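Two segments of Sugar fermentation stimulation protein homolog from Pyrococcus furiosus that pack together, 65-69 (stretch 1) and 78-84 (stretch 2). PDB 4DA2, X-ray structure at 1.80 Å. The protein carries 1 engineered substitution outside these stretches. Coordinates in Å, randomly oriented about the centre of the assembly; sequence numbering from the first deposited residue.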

# COMPACT_ATOMS: atom_id res chain seq x y z
N TYR A 65 7.96 -0.65 18.46
CA TYR A 65 7.04 -1.54 17.73
C TYR A 65 6.45 -0.86 16.53
O TYR A 65 6.24 0.35 16.54
CB TYR A 65 5.91 -1.99 18.64
CG TYR A 65 6.37 -2.86 19.78
CD1 TYR A 65 6.42 -4.25 19.63
CD2 TYR A 65 6.78 -2.30 20.98
CE1 TYR A 65 6.85 -5.06 20.69
CE2 TYR A 65 7.21 -3.10 22.03
CZ TYR A 65 7.24 -4.47 21.88
OH TYR A 65 7.67 -5.26 22.92
N ILE A 66 6.18 -1.65 15.49
CA ILE A 66 5.43 -1.17 14.33
C ILE A 66 4.10 -1.93 14.29
O ILE A 66 4.08 -3.17 14.38
CB ILE A 66 6.21 -1.41 13.03
CG1 ILE A 66 7.60 -0.78 13.11
CG2 ILE A 66 5.48 -0.83 11.82
CD1 ILE A 66 8.54 -1.35 12.11
N LEU A 67 2.99 -1.19 14.19
CA LEU A 67 1.69 -1.83 13.98
C LEU A 67 1.54 -2.13 12.48
O LEU A 67 1.32 -1.21 11.67
CB LEU A 67 0.57 -0.90 14.46
CG LEU A 67 -0.90 -1.30 14.27
CD1 LEU A 67 -1.18 -2.66 14.93
CD2 LEU A 67 -1.77 -0.19 14.85
N LEU A 68 1.70 -3.39 12.09
CA LEU A 68 1.75 -3.76 10.67
C LEU A 68 0.41 -3.92 10.01
O LEU A 68 0.29 -3.71 8.80
CB LEU A 68 2.53 -5.05 10.44
CG LEU A 68 3.99 -5.07 10.91
CD1 LEU A 68 4.46 -6.47 10.71
CD2 LEU A 68 4.82 -4.05 10.11
N GLY A 69 -0.57 -4.35 10.79
CA GLY A 69 -1.87 -4.71 10.29
C GLY A 69 -2.90 -5.12 11.33
O GLY A 69 -2.65 -5.07 12.53
N ILE A 78 -2.73 -5.69 5.68
CA ILE A 78 -1.48 -4.99 5.94
C ILE A 78 -1.74 -3.50 5.74
O ILE A 78 -1.94 -3.03 4.60
CB ILE A 78 -0.33 -5.48 5.01
CG1 ILE A 78 -0.06 -6.98 5.22
CG2 ILE A 78 0.92 -4.61 5.28
CD1 ILE A 78 0.89 -7.64 4.18
N ILE A 79 -1.67 -2.76 6.83
CA ILE A 79 -1.78 -1.29 6.76
C ILE A 79 -0.48 -0.53 6.61
O ILE A 79 -0.50 0.63 6.17
CB ILE A 79 -2.56 -0.72 7.97
CG1 ILE A 79 -1.78 -0.90 9.27
CG2 ILE A 79 -3.96 -1.34 8.02
CD1 ILE A 79 -1.93 0.28 10.25
N ASP A 80 0.65 -1.17 6.95
CA ASP A 80 1.95 -0.49 6.94
C ASP A 80 2.43 -0.31 5.50
O ASP A 80 2.64 -1.29 4.77
CB ASP A 80 2.99 -1.29 7.75
CG ASP A 80 4.32 -0.53 7.90
OD1 ASP A 80 4.51 0.17 8.91
OD2 ASP A 80 5.19 -0.67 7.00
N THR A 81 2.61 0.94 5.10
CA THR A 81 2.99 1.22 3.70
C THR A 81 4.42 0.81 3.37
O THR A 81 4.73 0.50 2.21
CB THR A 81 2.72 2.69 3.30
OG1 THR A 81 3.55 3.56 4.08
CG2 THR A 81 1.24 3.04 3.48
N ARG A 82 5.30 0.81 4.38
CA ARG A 82 6.65 0.30 4.23
C ARG A 82 6.68 -1.19 3.91
O ARG A 82 7.42 -1.61 2.99
CB ARG A 82 7.52 0.59 5.45
CG ARG A 82 7.90 2.02 5.67
CD ARG A 82 8.65 2.14 6.98
NE ARG A 82 9.15 3.49 7.23
CZ ARG A 82 9.50 3.95 8.43
NH1 ARG A 82 9.40 3.17 9.50
NH2 ARG A 82 9.94 5.19 8.56
N LEU A 83 5.87 -1.98 4.62
CA LEU A 83 5.77 -3.40 4.39
C LEU A 83 5.16 -3.63 3.00
O LEU A 83 5.64 -4.48 2.25
CB LEU A 83 4.92 -4.09 5.47
CG LEU A 83 4.81 -5.61 5.39
CD1 LEU A 83 6.14 -6.32 5.10
CD2 LEU A 83 4.16 -6.19 6.67
N GLN A 84 4.08 -2.92 2.70
CA GLN A 84 3.46 -2.99 1.34
C GLN A 84 4.53 -2.75 0.28
O GLN A 84 4.63 -3.50 -0.70
CB GLN A 84 2.34 -1.97 1.20
CG GLN A 84 1.07 -2.31 1.97
CD GLN A 84 0.01 -1.21 1.77
OE1 GLN A 84 0.15 -0.38 0.88
NE2 GLN A 84 -1.04 -1.24 2.56
O HOH W 1 2.21 0.78 10.13

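The carbonyl of Leu68 is the polar centre of the contact, taking two backbone amides from the turn that leads into the helix of stretch 2. Asp80 N donates to Leu68 O at 3.2 Å with a N-H...O angle of 150°; Ile79 N lies closer to Leu68 O, at 2.9 Å, but its angle of 130° makes that bond weak. Ile78 CA adds a CA-H...O contact to the same Leu68 O at 3.6 Å, so three successive residues converge on one acceptor. A water ties the next carbonyl back along the strand to the same turn, donating to Leu67 O and to Asp80 OD1, both at 2.7 Å from its oxygen.

Asp80 also serves the helix as its N-cap: Leu83 N, an amide of the first turn, donates to Asp80 OD2 at 2.8 Å. The carboxylate thus has one oxygen on the cap and the other on the water, and Asp80 OD1 also sits 3.2 Å from Ile66 CG2. Within stretch 2, Gln84 NE2 donates to Ile78 O at 2.9 Å, tying the helix back to the residue that pairs with the strand.

That pairing is a single antiparallel bridge of the non-hydrogen-bonded kind, Gly69 with Ile78, with 4.4 Å between Gly69 CA and Ile78 CA. Glycine suits so close an approach: an ideal CB on Gly69 would lie only 3.5 Å from Ile78 CA.

Apolar packing surrounds these bonds. Leu68, the residue most covered by the other stretch, points its CB sideways, but its side chain ends nearer stretch 2, where Leu68 CD1 meets Leu83 CD2 at 4.1 Å and Leu68 CD2 lies 4.1 Å from Asp80 CB. Ile79 packs against Gly69, with Ile79 CG1 3.9 Å from Gly69 CA, and reaches Leu67, with Ile79 CD1 4.4 Å from Leu67 CG. Together the two stretches bury 324 Å².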